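Local coordinates for BmrU protein (Bacillus anthracis, PDB 3T5P) that probably phosphorylates diacylglycerol or a related lipid as a putative diacylglycerol kinase, and holds a magnesium ion in its C-terminal domain, at residues Asp225-Ile230 against Lys262-His267; Asn144-Gly149 against Thr286-Glu291; Glu13-Ile18 against Val68-Val73; Glu183-Lys188 against Ile268-Glu273; Ala200-Val205 against Phe231-Thr236. One frame throughout, in Å; residues are numbered along the deposited sequence.

Interaction 1: Asp225-Ile230 against Lys262-His267; sequences DGTLDI and KAKSIH. With MG (magnesium ion), chain M.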
# COMPACT_ATOMS: atom_id res chain seq x y z
N ASP A 225 -16.12 27.08 -16.23
CA ASP A 225 -16.66 28.40 -15.92
C ASP A 225 -17.54 28.43 -14.66
O ASP A 225 -18.18 29.43 -14.37
CB ASP A 225 -17.45 28.94 -17.12
CG ASP A 225 -18.63 28.09 -17.49
OD1 ASP A 225 -18.79 26.97 -16.93
OD2 ASP A 225 -19.40 28.54 -18.37
N GLY A 226 -17.61 27.31 -13.97
CA GLY A 226 -18.35 27.22 -12.72
C GLY A 226 -19.84 27.12 -12.89
O GLY A 226 -20.58 27.26 -11.92
N THR A 227 -20.29 26.86 -14.11
CA THR A 227 -21.74 26.80 -14.39
C THR A 227 -22.10 25.82 -15.52
O THR A 227 -21.29 25.57 -16.44
CB THR A 227 -22.30 28.21 -14.69
OG1 THR A 227 -23.73 28.17 -14.72
CG2 THR A 227 -21.79 28.72 -16.04
N LEU A 228 -23.32 25.28 -15.43
CA LEU A 228 -23.81 24.28 -16.38
C LEU A 228 -24.79 24.94 -17.34
O LEU A 228 -25.40 25.95 -17.01
CB LEU A 228 -24.53 23.14 -15.67
CG LEU A 228 -23.69 22.15 -14.87
CD1 LEU A 228 -24.57 21.40 -13.91
CD2 LEU A 228 -22.93 21.19 -15.77
N ASP A 229 -24.96 24.34 -18.52
CA ASP A 229 -25.86 24.87 -19.54
C ASP A 229 -27.10 24.01 -19.71
O ASP A 229 -27.00 22.86 -20.14
CB ASP A 229 -25.14 25.01 -20.86
CG ASP A 229 -24.13 26.15 -20.85
OD1 ASP A 229 -24.45 27.21 -21.43
OD2 ASP A 229 -23.06 25.98 -20.23
N ILE A 230 -28.26 24.58 -19.37
CA ILE A 230 -29.54 23.96 -19.62
C ILE A 230 -29.98 24.28 -21.06
O ILE A 230 -29.87 25.41 -21.51
CB ILE A 230 -30.62 24.45 -18.64
CG1 ILE A 230 -30.22 24.20 -17.19
CG2 ILE A 230 -31.94 23.74 -18.92
CD1 ILE A 230 -31.07 24.92 -16.20
N LYS A 262 -27.91 29.32 -18.25
CA LYS A 262 -26.80 28.81 -17.42
C LYS A 262 -27.21 28.75 -15.96
O LYS A 262 -27.92 29.63 -15.47
CB LYS A 262 -25.55 29.68 -17.57
CG LYS A 262 -24.93 29.64 -18.97
CD LYS A 262 -23.45 30.02 -18.95
CE LYS A 262 -22.88 30.35 -20.33
NZ LYS A 262 -23.02 29.28 -21.36
N ALA A 263 -26.78 27.70 -15.27
CA ALA A 263 -27.13 27.50 -13.86
C ALA A 263 -26.15 26.59 -13.14
O ALA A 263 -25.50 25.72 -13.75
CB ALA A 263 -28.53 26.94 -13.75
N LYS A 264 -26.05 26.81 -11.82
CA LYS A 264 -25.15 26.05 -10.93
C LYS A 264 -25.87 24.89 -10.23
O LYS A 264 -25.32 23.81 -10.07
CB LYS A 264 -24.54 26.97 -9.86
CG LYS A 264 -23.78 28.17 -10.42
CD LYS A 264 -22.73 28.74 -9.44
CE LYS A 264 -22.05 30.01 -9.99
NZ LYS A 264 -20.72 30.28 -9.36
N SER A 265 -27.11 25.14 -9.83
CA SER A 265 -27.87 24.17 -9.03
C SER A 265 -29.24 23.94 -9.67
O SER A 265 -30.06 24.84 -9.75
CB SER A 265 -28.01 24.69 -7.58
OG SER A 265 -28.57 23.70 -6.72
N ILE A 266 -29.44 22.72 -10.13
CA ILE A 266 -30.55 22.41 -11.03
C ILE A 266 -31.31 21.20 -10.53
O ILE A 266 -30.69 20.23 -10.11
CB ILE A 266 -30.05 22.10 -12.47
CG1 ILE A 266 -29.09 23.17 -12.97
CG2 ILE A 266 -31.22 21.99 -13.45
CD1 ILE A 266 -28.45 22.85 -14.31
N HIS A 267 -32.64 21.27 -10.60
CA HIS A 267 -33.50 20.13 -10.29
C HIS A 267 -34.47 19.86 -11.43
O HIS A 267 -35.23 20.75 -11.82
CB HIS A 267 -34.29 20.33 -9.00
CG HIS A 267 -34.85 19.06 -8.44
ND1 HIS A 267 -34.06 18.08 -7.89
CD2 HIS A 267 -36.12 18.60 -8.38
CE1 HIS A 267 -34.82 17.08 -7.49
NE2 HIS A 267 -36.07 17.37 -7.77
MG MG M . -19.70 25.36 -17.63
O HOH W 1 -20.71 26.50 -19.28
O HOH W 2 -20.61 23.75 -18.44
O HOH W 3 -18.75 23.97 -16.36
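Asp229 OD1 is gripped twice: Lys262 NZ approaches its syn lone pair in a 2.5 Å salt bridge, and His260 NE2 adds a hydrogen bond. Lys262 runs beside Asp229 in the same direction, and the bend at its last torsion (chi4 -57°) turns the ammonium back onto the carboxylate. The other oxygen, Asp229 OD2, accepts from a water O at 2.6 Å. That water is a magnesium ligand and also donates to Asp225 OD2, so Asp229 belongs to the second shell. In the first shell Asp225 OD1 and Thr227 O each lie 2.0 Å from the magnesium ion, completed by Lys222 O and three waters. Asp225 OD1 also accepts from Thr227 N, an Asx turn. Leu228 and Ala263 form an antiparallel hydrogen-bonded pair, and Ile230 CG1 meets Ile266 CD1 tip to tip at 3.6 Å. The site lies just before strand 228-234, which pairs with strand 258-263; past Lys264 the chain enters strand 265-270 of the second sheet, where Ile189 packs against Ile230.

Interaction 2: Asn144-Gly149 against Thr286-Glu291; sequences NFWGIG and TPCQIE
Trp146 spans the interior of a beta sandwich, reaching from strand 145-148 of one sheet to Cys288 and Ile290 on strand 288-300 of the other. No backbone pairing joins the two: the nearest CA atoms, Trp146 with Ile290, stand 9.0 Å apart, a separation that side chains must bridge. CG of Trp146 lies anti to the backbone N (chi1 177°), which sends the indole across the gap. The tight part is at its five-membered ring. Ile290 CD1 sits over one face, 3.5 Å from the centroid and only 5° off the normal, a CH-pi contact with the methyl almost directly above the pyrrole. Cys288 comes instead to the edge of the indole, so methyl and sulfur approach it from two different directions. Val203 and Val205 of strand 202-206 and Ile268 of strand 265-270 add to the apolar surroundings of the indole. Toward Thr286 the contact grows looser, though still buried: Thr286 CG2 touches Trp146 CZ2 near the ring plane at 4.0 Å, and Ile148 CD1 at 4.2 Å. Gln289 and Glu291 point from the other side of their strand, where Gln289 packs on Asn138 of the second subunit. The indole's polar atom is satisfied within the core: Trp146 NE1 donates to Cys288 SG at 3.5 Å, with the sulfur 14° out of the ring plane.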
# COMPACT_ATOMS: atom_id res chain seq x y z
N ASN A 144 -19.44 15.24 -19.38
CA ASN A 144 -19.93 15.75 -20.68
C ASN A 144 -21.34 16.31 -20.59
O ASN A 144 -21.55 17.52 -20.74
CB ASN A 144 -19.90 14.68 -21.77
CG ASN A 144 -18.51 14.21 -22.11
OD1 ASN A 144 -17.60 15.01 -22.31
ND2 ASN A 144 -18.33 12.88 -22.19
N PHE A 145 -22.31 15.45 -20.32
CA PHE A 145 -23.70 15.87 -20.37
C PHE A 145 -24.65 14.95 -19.64
O PHE A 145 -24.32 13.82 -19.31
CB PHE A 145 -24.17 15.91 -21.83
CG PHE A 145 -24.51 14.56 -22.38
CD1 PHE A 145 -25.82 14.11 -22.38
CD2 PHE A 145 -23.51 13.72 -22.86
CE1 PHE A 145 -26.13 12.85 -22.87
CE2 PHE A 145 -23.81 12.45 -23.34
CZ PHE A 145 -25.12 12.02 -23.34
N TRP A 146 -25.84 15.49 -19.44
CA TRP A 146 -26.99 14.82 -18.87
C TRP A 146 -28.10 15.15 -19.85
O TRP A 146 -28.18 16.29 -20.30
CB TRP A 146 -27.29 15.42 -17.51
CG TRP A 146 -28.50 14.92 -16.76
CD1 TRP A 146 -28.50 14.13 -15.66
CD2 TRP A 146 -29.87 15.26 -17.00
NE1 TRP A 146 -29.78 13.92 -15.22
CE2 TRP A 146 -30.64 14.60 -16.03
CE3 TRP A 146 -30.52 16.04 -17.96
CZ2 TRP A 146 -32.02 14.70 -15.97
CZ3 TRP A 146 -31.90 16.13 -17.91
CH2 TRP A 146 -32.64 15.47 -16.92
N GLY A 147 -28.95 14.19 -20.18
CA GLY A 147 -30.01 14.43 -21.14
C GLY A 147 -31.17 13.47 -21.13
O GLY A 147 -31.02 12.29 -20.82
N ILE A 148 -32.35 14.01 -21.45
CA ILE A 148 -33.54 13.19 -21.74
C ILE A 148 -34.03 13.47 -23.14
O ILE A 148 -33.91 14.59 -23.63
CB ILE A 148 -34.76 13.48 -20.86
CG1 ILE A 148 -34.39 14.11 -19.53
CG2 ILE A 148 -35.55 12.19 -20.65
CD1 ILE A 148 -35.59 14.82 -18.91
N GLY A 149 -34.61 12.45 -23.76
CA GLY A 149 -35.18 12.56 -25.10
C GLY A 149 -34.21 12.22 -26.21
O GLY A 149 -34.50 12.45 -27.38
N THR A 286 -34.78 10.31 -13.71
CA THR A 286 -35.44 11.44 -13.08
C THR A 286 -36.30 10.94 -11.92
O THR A 286 -36.68 9.77 -11.89
CB THR A 286 -36.32 12.23 -14.07
OG1 THR A 286 -37.35 11.38 -14.59
CG2 THR A 286 -35.48 12.78 -15.21
N PRO A 287 -36.60 11.83 -10.96
CA PRO A 287 -36.15 13.21 -10.86
C PRO A 287 -34.68 13.33 -10.45
O PRO A 287 -34.11 12.40 -9.87
CB PRO A 287 -37.08 13.81 -9.79
CG PRO A 287 -37.56 12.66 -9.00
CD PRO A 287 -37.58 11.48 -9.91
N CYS A 288 -34.08 14.48 -10.77
CA CYS A 288 -32.65 14.68 -10.58
C CYS A 288 -32.27 16.01 -9.97
O CYS A 288 -32.72 17.07 -10.41
CB CYS A 288 -31.91 14.56 -11.90
SG CYS A 288 -31.30 12.93 -12.21
N GLN A 289 -31.43 15.95 -8.95
CA GLN A 289 -30.71 17.10 -8.47
C GLN A 289 -29.37 17.07 -9.21
O GLN A 289 -28.62 16.10 -9.11
CB GLN A 289 -30.51 17.05 -6.95
CG GLN A 289 -29.77 18.26 -6.35
CD GLN A 289 -30.43 19.60 -6.66
OE1 GLN A 289 -31.64 19.67 -6.87
NE2 GLN A 289 -29.64 20.67 -6.69
N ILE A 290 -29.11 18.12 -9.98
CA ILE A 290 -27.83 18.29 -10.64
C ILE A 290 -27.08 19.47 -10.02
O ILE A 290 -27.65 20.56 -9.80
CB ILE A 290 -27.97 18.50 -12.17
CG1 ILE A 290 -28.83 17.39 -12.78
CG2 ILE A 290 -26.60 18.51 -12.82
CD1 ILE A 290 -29.04 17.52 -14.28
N GLU A 291 -25.79 19.26 -9.78
CA GLU A 291 -25.00 20.21 -9.02
C GLU A 291 -23.65 20.44 -9.66
O GLU A 291 -23.01 19.47 -10.08
CB GLU A 291 -24.81 19.64 -7.61
CG GLU A 291 -24.66 20.67 -6.54
CD GLU A 291 -25.93 21.47 -6.34
OE1 GLU A 291 -25.86 22.71 -6.44
OE2 GLU A 291 -26.99 20.86 -6.09

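Interaction 3: Glu13-Ile18 against Val68-Val73; sequences EKVLLI and VDLIIV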
# COMPACT_ATOMS: atom_id res chain seq x y z
N GLU A 13 5.01 12.52 -9.08
CA GLU A 13 5.97 11.57 -8.56
C GLU A 13 5.58 10.14 -8.95
O GLU A 13 6.44 9.36 -9.36
CB GLU A 13 6.05 11.71 -7.03
CG GLU A 13 7.27 11.01 -6.38
CD GLU A 13 7.05 10.62 -4.89
OE1 GLU A 13 6.29 11.31 -4.16
OE2 GLU A 13 7.65 9.60 -4.45
N LYS A 14 4.29 9.81 -8.84
CA LYS A 14 3.76 8.46 -9.13
C LYS A 14 2.60 8.54 -10.08
O LYS A 14 1.69 9.35 -9.90
CB LYS A 14 3.30 7.79 -7.84
CG LYS A 14 4.43 7.54 -6.89
CD LYS A 14 3.99 6.78 -5.68
CE LYS A 14 5.15 6.63 -4.71
NZ LYS A 14 4.83 5.58 -3.71
N VAL A 15 2.61 7.68 -11.08
CA VAL A 15 1.59 7.69 -12.11
C VAL A 15 0.94 6.29 -12.23
O VAL A 15 1.60 5.26 -12.09
CB VAL A 15 2.19 8.11 -13.48
CG1 VAL A 15 1.11 8.09 -14.59
CG2 VAL A 15 2.86 9.50 -13.38
N LEU A 16 -0.37 6.28 -12.46
CA LEU A 16 -1.10 5.06 -12.76
C LEU A 16 -1.67 5.22 -14.17
O LEU A 16 -2.28 6.27 -14.47
CB LEU A 16 -2.26 4.84 -11.79
CG LEU A 16 -3.22 3.67 -12.12
CD1 LEU A 16 -2.55 2.35 -11.86
CD2 LEU A 16 -4.47 3.78 -11.27
N LEU A 17 -1.45 4.19 -15.01
CA LEU A 17 -2.08 4.11 -16.34
C LEU A 17 -3.07 2.96 -16.31
O LEU A 17 -2.68 1.80 -16.11
CB LEU A 17 -1.04 3.91 -17.44
CG LEU A 17 -1.54 3.56 -18.86
CD1 LEU A 17 -2.43 4.62 -19.47
CD2 LEU A 17 -0.34 3.27 -19.79
N ILE A 18 -4.34 3.26 -16.48
CA ILE A 18 -5.39 2.24 -16.56
C ILE A 18 -5.63 1.97 -18.03
O ILE A 18 -5.97 2.87 -18.77
CB ILE A 18 -6.71 2.72 -15.92
CG1 ILE A 18 -6.53 2.93 -14.43
CG2 ILE A 18 -7.82 1.73 -16.16
CD1 ILE A 18 -7.70 3.60 -13.77
N VAL A 68 -1.32 7.88 -5.67
CA VAL A 68 -0.81 8.22 -6.98
C VAL A 68 -1.15 9.67 -7.27
O VAL A 68 -2.10 10.19 -6.71
CB VAL A 68 -1.39 7.22 -8.01
CG1 VAL A 68 -2.17 7.88 -9.06
CG2 VAL A 68 -0.30 6.30 -8.55
N ASP A 69 -0.33 10.32 -8.10
CA ASP A 69 -0.48 11.77 -8.36
C ASP A 69 -1.16 12.04 -9.68
O ASP A 69 -1.75 13.12 -9.85
CB ASP A 69 0.88 12.47 -8.30
CG ASP A 69 1.59 12.20 -7.00
OD1 ASP A 69 1.07 12.72 -5.97
OD2 ASP A 69 2.61 11.43 -6.97
N LEU A 70 -1.07 11.08 -10.59
CA LEU A 70 -1.69 11.18 -11.90
C LEU A 70 -2.33 9.85 -12.27
O LEU A 70 -1.72 8.80 -12.11
CB LEU A 70 -0.67 11.58 -12.96
CG LEU A 70 -1.16 11.66 -14.42
CD1 LEU A 70 -2.24 12.72 -14.64
CD2 LEU A 70 0.01 11.91 -15.35
N ILE A 71 -3.57 9.90 -12.76
CA ILE A 71 -4.21 8.69 -13.28
C ILE A 71 -4.51 8.94 -14.75
O ILE A 71 -5.18 9.94 -15.07
CB ILE A 71 -5.51 8.32 -12.55
CG1 ILE A 71 -5.17 7.88 -11.11
CG2 ILE A 71 -6.25 7.27 -13.33
CD1 ILE A 71 -6.36 7.81 -10.16
N ILE A 72 -3.97 8.09 -15.62
CA ILE A 72 -4.22 8.15 -17.06
C ILE A 72 -5.16 7.03 -17.44
O ILE A 72 -4.92 5.87 -17.09
CB ILE A 72 -2.93 7.96 -17.87
CG1 ILE A 72 -1.84 8.95 -17.43
CG2 ILE A 72 -3.22 8.08 -19.37
CD1 ILE A 72 -0.46 8.57 -17.91
N VAL A 73 -6.24 7.35 -18.14
CA VAL A 73 -7.17 6.32 -18.61
C VAL A 73 -7.13 6.19 -20.15
O VAL A 73 -7.36 7.16 -20.86
CB VAL A 73 -8.63 6.54 -18.18
CG1 VAL A 73 -9.15 7.89 -18.58
CG2 VAL A 73 -9.51 5.48 -18.78
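Val15 CG1 and Ile72 CD1, 3.7 Å apart, lie at the apolar centre of this pairing of two parallel strands. Ile72 serves two neighbours on that face of the sheet: its CD1 leans toward Val15, while its CG2 meets Leu17 CD1 at 3.6 Å. With CG1 anti to the carbonyl carbon and CG2 anti to the backbone N (chi1 -54°), its two branches part in this way. Leu70 lies alongside Val15 and extends the same face. On the reverse face Leu16 runs beside Ile71, and Ile18 CD1 meets Ile71 CG2 at 4.0 Å; Leu87 of helix 77-87 also packs on Ile71, and Val80 and Cys83 of that helix on Val73. Between the two faces the backbones are bonded alternately and nearly straight. Leu16 N donates to Leu70 O, Leu16 O accepts from Ile72 N at 2.7 Å, and Ile18 N donates to Ile72 O with a C=O...N angle of 176°. The polar edge is at the strand starts. Lys14 O accepts from Asp69 N at 2.9 Å and only weakly from Leu70 N, while Asp69 OD2 offers its anti lone pair to Lys14 N at 3.0 Å. The strand axes diverge by just 16°. Flanked by strands 45-50 and 95-100 in the order 2-1-3-4, the pair forms the middle of the parallel alpha/beta sheet of the diacylglycerol kinase catalytic domain.

Interaction 4: Glu183-Lys188 against Ile268-Glu273; sequences ETFPVK and IETEEE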
# COMPACT_ATOMS: atom_id res chain seq x y z
N GLU A 183 -41.61 11.91 -29.37
CA GLU A 183 -42.55 11.88 -28.24
C GLU A 183 -42.33 13.11 -27.38
O GLU A 183 -41.20 13.53 -27.16
CB GLU A 183 -42.34 10.63 -27.39
N THR A 184 -43.42 13.69 -26.90
CA THR A 184 -43.28 14.84 -26.03
C THR A 184 -43.43 14.35 -24.61
O THR A 184 -44.04 13.31 -24.37
CB THR A 184 -44.30 15.96 -26.35
OG1 THR A 184 -45.59 15.63 -25.83
CG2 THR A 184 -44.39 16.20 -27.86
N PHE A 185 -42.84 15.11 -23.69
CA PHE A 185 -43.00 14.86 -22.26
C PHE A 185 -42.92 16.17 -21.48
O PHE A 185 -42.19 17.07 -21.88
CB PHE A 185 -41.95 13.87 -21.73
CG PHE A 185 -40.54 14.25 -22.06
CD1 PHE A 185 -39.80 15.07 -21.20
CD2 PHE A 185 -39.95 13.79 -23.23
CE1 PHE A 185 -38.49 15.43 -21.51
CE2 PHE A 185 -38.64 14.15 -23.55
CZ PHE A 185 -37.90 14.97 -22.69
N PRO A 186 -43.67 16.28 -20.37
CA PRO A 186 -43.60 17.49 -19.58
C PRO A 186 -42.38 17.48 -18.69
O PRO A 186 -41.96 16.42 -18.20
CB PRO A 186 -44.89 17.46 -18.75
CG PRO A 186 -45.46 16.08 -18.91
CD PRO A 186 -44.54 15.27 -19.75
N VAL A 187 -41.82 18.67 -18.47
CA VAL A 187 -40.63 18.82 -17.66
C VAL A 187 -40.73 20.08 -16.78
O VAL A 187 -41.23 21.11 -17.22
CB VAL A 187 -39.35 18.87 -18.52
CG1 VAL A 187 -39.37 20.09 -19.44
CG2 VAL A 187 -38.11 18.85 -17.65
N LYS A 188 -40.29 19.94 -15.53
CA LYS A 188 -40.18 21.04 -14.59
C LYS A 188 -38.72 21.18 -14.17
O LYS A 188 -38.15 20.27 -13.56
CB LYS A 188 -41.07 20.79 -13.36
CG LYS A 188 -41.16 21.96 -12.37
CD LYS A 188 -41.77 21.53 -11.02
CE LYS A 188 -41.55 22.58 -9.92
NZ LYS A 188 -42.41 22.40 -8.72
N ILE A 268 -34.44 18.63 -11.95
CA ILE A 268 -35.24 18.29 -13.13
C ILE A 268 -36.26 17.19 -12.82
O ILE A 268 -35.91 16.09 -12.39
CB ILE A 268 -34.38 17.87 -14.32
CG1 ILE A 268 -33.45 19.03 -14.72
CG2 ILE A 268 -35.25 17.46 -15.50
CD1 ILE A 268 -32.58 18.74 -15.93
N GLU A 269 -37.53 17.52 -13.07
CA GLU A 269 -38.65 16.66 -12.78
C GLU A 269 -39.45 16.36 -14.03
O GLU A 269 -39.73 17.27 -14.82
CB GLU A 269 -39.58 17.34 -11.78
CG GLU A 269 -39.56 16.75 -10.38
CD GLU A 269 -40.53 17.47 -9.47
OE1 GLU A 269 -40.34 18.69 -9.24
OE2 GLU A 269 -41.48 16.80 -8.99
N THR A 270 -39.84 15.10 -14.18
CA THR A 270 -40.77 14.68 -15.23
C THR A 270 -42.04 14.07 -14.62
O THR A 270 -42.06 13.75 -13.43
CB THR A 270 -40.11 13.69 -16.22
OG1 THR A 270 -39.48 12.63 -15.50
CG2 THR A 270 -39.07 14.42 -17.08
N GLU A 271 -43.09 13.93 -15.42
CA GLU A 271 -44.37 13.36 -14.93
C GLU A 271 -44.13 11.95 -14.40
O GLU A 271 -44.46 11.64 -13.25
CB GLU A 271 -45.46 13.38 -16.02
CG GLU A 271 -46.89 13.67 -15.51
CD GLU A 271 -47.73 12.41 -15.18
OE1 GLU A 271 -47.35 11.30 -15.61
OE2 GLU A 271 -48.77 12.55 -14.49
N GLU A 272 -43.53 11.10 -15.24
CA GLU A 272 -43.11 9.75 -14.84
C GLU A 272 -41.59 9.66 -14.87
O GLU A 272 -40.93 10.41 -15.58
CB GLU A 272 -43.73 8.69 -15.77
N GLU A 273 -41.04 8.74 -14.08
CA GLU A 273 -39.59 8.48 -14.09
C GLU A 273 -39.10 8.23 -15.51
O GLU A 273 -39.59 7.33 -16.18
CB GLU A 273 -39.24 7.25 -13.25
CG GLU A 273 -39.19 7.48 -11.74
CD GLU A 273 -38.59 6.29 -10.97
OE1 GLU A 273 -38.04 5.36 -11.61
OE2 GLU A 273 -38.67 6.29 -9.72
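Lys188 and Glu269 lie side by side, pointing the same way from neighbouring antiparallel strands in the six-stranded sheet of the C-terminal beta sandwich. Their backbones form a hydrogen-bonded pair: Lys188 N donates to Glu269 O at 2.8 Å with a nearly straight 171° angle, and Glu269 N returns a bond to Lys188 O. The side chains touch through the lysine's methylenes, Lys188 CD resting 3.6 Å from Glu269 OE1. The extended lysine chain, with CG anti to the backbone N (chi1 -173°), leaves Lys188 NZ 4.3 Å from Glu269 OE1, beyond a salt bridge within the pair. The ammonium is instead bridged to Glu269 OE2 of the second subunit, so this side of the sheet takes part in the assembly. On the other face Val187 and Ile268 slant across one another, their CG2 methyls 3.8 Å apart. That face looks into the sandwich, where Val203 packs on Val187 and Trp146 on Ile268. Toward Glu271 the contact thins to Pro186 CG against Glu271 CB at 4.0 Å, and the chain bends away. Thr270 OG1 spans this bend: hydrogen-bonded also to Thr286 OG1, it donates to Glu272 O at 2.7 Å from 37° above the carbonyl plane.

Interaction 5: Ala200-Val205 against Phe231-Thr236; sequences AVLVMV and FVVKST
Leu202 and Val233 form an antiparallel hydrogen-bonded pair within a run of backbone bonds that fixes the register here. Val233 N donates to Leu202 O at 2.8 Å; further along, Met204 and Phe231 exchange two bonds, Met204 N to Phe231 O at 2.8 Å and Phe231 N to Met204 O at 2.9 Å. At the other end Val201 N donates to Val233 O at 2.9 Å, with an N-H...O angle of 172°. Weaker CA-H...O contacts lie between these bonds, such as Val232 CA to Leu202 O at 3.3 Å. The apolar contacts divide between two faces. Val203 and Val232 run alongside each other, and Val232 CG1, anti to its own N (chi1 -170°), reaches Ala200 CB at 3.8 Å as well; Val187 and Ile189 of the second sheet pack on this face. Leu202, Val233, Phe231 and the selenomethionine Met204 occupy the reverse face, where Phe241 of helix 238-247 touches both Val233 and Phe231. The Phe231 ring meets Phe217 edge to face. With Val201 and Leu202 both facing Val233, the register shifts by one: a classic beta bulge, at the corner where the chain passes from strand 194-200 of one sheet to strand 202-206 of the other in the beta sandwich.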
# COMPACT_ATOMS: atom_id res chain seq x y z
N ALA A 200 -41.73 19.12 -23.65
CA ALA A 200 -40.41 19.06 -24.31
C ALA A 200 -40.18 17.78 -25.11
O ALA A 200 -40.84 16.77 -24.91
CB ALA A 200 -39.32 19.21 -23.28
N VAL A 201 -39.24 17.87 -26.05
CA VAL A 201 -38.77 16.73 -26.83
C VAL A 201 -37.34 16.36 -26.44
O VAL A 201 -36.93 15.19 -26.53
CB VAL A 201 -38.81 17.06 -28.32
CG1 VAL A 201 -38.00 16.06 -29.13
CG2 VAL A 201 -40.25 17.09 -28.78
N LEU A 202 -36.59 17.38 -26.01
CA LEU A 202 -35.21 17.21 -25.61
C LEU A 202 -34.82 18.17 -24.49
O LEU A 202 -35.02 19.38 -24.60
CB LEU A 202 -34.29 17.45 -26.80
CG LEU A 202 -32.80 17.20 -26.54
CD1 LEU A 202 -32.53 15.71 -26.44
CD2 LEU A 202 -31.97 17.83 -27.64
N VAL A 203 -34.27 17.61 -23.41
CA VAL A 203 -33.72 18.41 -22.32
C VAL A 203 -32.28 17.98 -22.10
O VAL A 203 -32.02 16.82 -21.82
CB VAL A 203 -34.52 18.25 -21.03
CG1 VAL A 203 -33.89 19.04 -19.92
CG2 VAL A 203 -35.93 18.70 -21.24
N MSE A 204 -31.36 18.91 -22.25
CA MSE A 204 -29.93 18.67 -22.02
C MSE A 204 -29.41 19.56 -20.89
O MSE A 204 -29.85 20.71 -20.71
CB MSE A 204 -29.11 18.99 -23.27
CG MSE A 204 -29.50 18.23 -24.52
SE MSE A 204 -28.73 16.48 -24.56
CE MSE A 204 -26.84 16.94 -24.65
N VAL A 205 -28.48 19.01 -20.12
CA VAL A 205 -27.64 19.81 -19.23
C VAL A 205 -26.22 19.49 -19.62
O VAL A 205 -25.77 18.35 -19.48
CB VAL A 205 -27.89 19.50 -17.76
CG1 VAL A 205 -26.95 20.26 -16.88
CG2 VAL A 205 -29.32 19.83 -17.38
N PHE A 231 -30.53 23.29 -21.74
CA PHE A 231 -30.90 23.44 -23.13
C PHE A 231 -32.11 22.57 -23.42
O PHE A 231 -32.02 21.35 -23.38
CB PHE A 231 -29.72 23.05 -24.00
CG PHE A 231 -29.94 23.23 -25.47
CD1 PHE A 231 -29.47 24.37 -26.11
CD2 PHE A 231 -30.56 22.24 -26.23
CE1 PHE A 231 -29.64 24.54 -27.49
CE2 PHE A 231 -30.74 22.39 -27.59
CZ PHE A 231 -30.28 23.55 -28.23
N VAL A 232 -33.24 23.22 -23.70
CA VAL A 232 -34.52 22.53 -23.93
C VAL A 232 -35.10 22.80 -25.31
O VAL A 232 -35.18 23.95 -25.74
CB VAL A 232 -35.58 22.96 -22.88
CG1 VAL A 232 -36.83 22.07 -22.95
CG2 VAL A 232 -35.00 22.93 -21.50
N VAL A 233 -35.54 21.75 -26.00
CA VAL A 233 -36.38 21.92 -27.16
C VAL A 233 -37.84 21.64 -26.77
O VAL A 233 -38.20 20.53 -26.36
CB VAL A 233 -35.95 21.01 -28.34
CG1 VAL A 233 -36.76 21.33 -29.60
CG2 VAL A 233 -34.47 21.17 -28.63
N LYS A 234 -38.68 22.66 -26.93
CA LYS A 234 -40.12 22.49 -26.73
C LYS A 234 -40.75 21.44 -27.66
O LYS A 234 -40.22 21.17 -28.74
CB LYS A 234 -40.83 23.84 -26.93
CG LYS A 234 -40.53 24.89 -25.85
CD LYS A 234 -41.55 26.05 -25.84
CE LYS A 234 -43.03 25.60 -26.04
NZ LYS A 234 -44.05 26.61 -25.63
N SER A 235 -41.88 20.87 -27.24
CA SER A 235 -42.68 19.87 -28.03
C SER A 235 -43.00 20.31 -29.48
O SER A 235 -43.08 19.53 -30.44
CB SER A 235 -44.01 19.61 -27.29
OG SER A 235 -44.64 20.83 -26.89
N THR A 236 -43.19 21.61 -29.55
CA THR A 236 -43.53 22.38 -30.73
C THR A 236 -42.31 22.79 -31.58
O THR A 236 -42.48 23.25 -32.69
CB THR A 236 -44.24 23.69 -30.31
OG1 THR A 236 -43.35 24.53 -29.55
CG2 THR A 236 -45.49 23.40 -29.48

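Overall arrangement
Interactions 1, 2, 4 and 5 build one beta sandwich, whereas interaction 3 belongs to the separate kinase domain sheet, its centre about 30 Å from those of interactions 1 and 2, and about 41 and 39 Å from those of interactions 4 and 5. Strand 265-270 serves both 1 and 4, and strand 228-234 both 1 and 5. Backbone bonds tie 2 to its neighbours: Ile290 N lies 2.6 Å from Ile266 O, and Trp146 O 2.7 Å from Val205 N. Val205 CG1 also packs 3.9 Å from Leu228 CB, linking 5 to 1. The magnesium ion is bound within interaction 1; the side chains of Ile290 and Phe231 lie about 11 and 12 Å from it. Interactions 1, 2 and 4 also touch the second subunit.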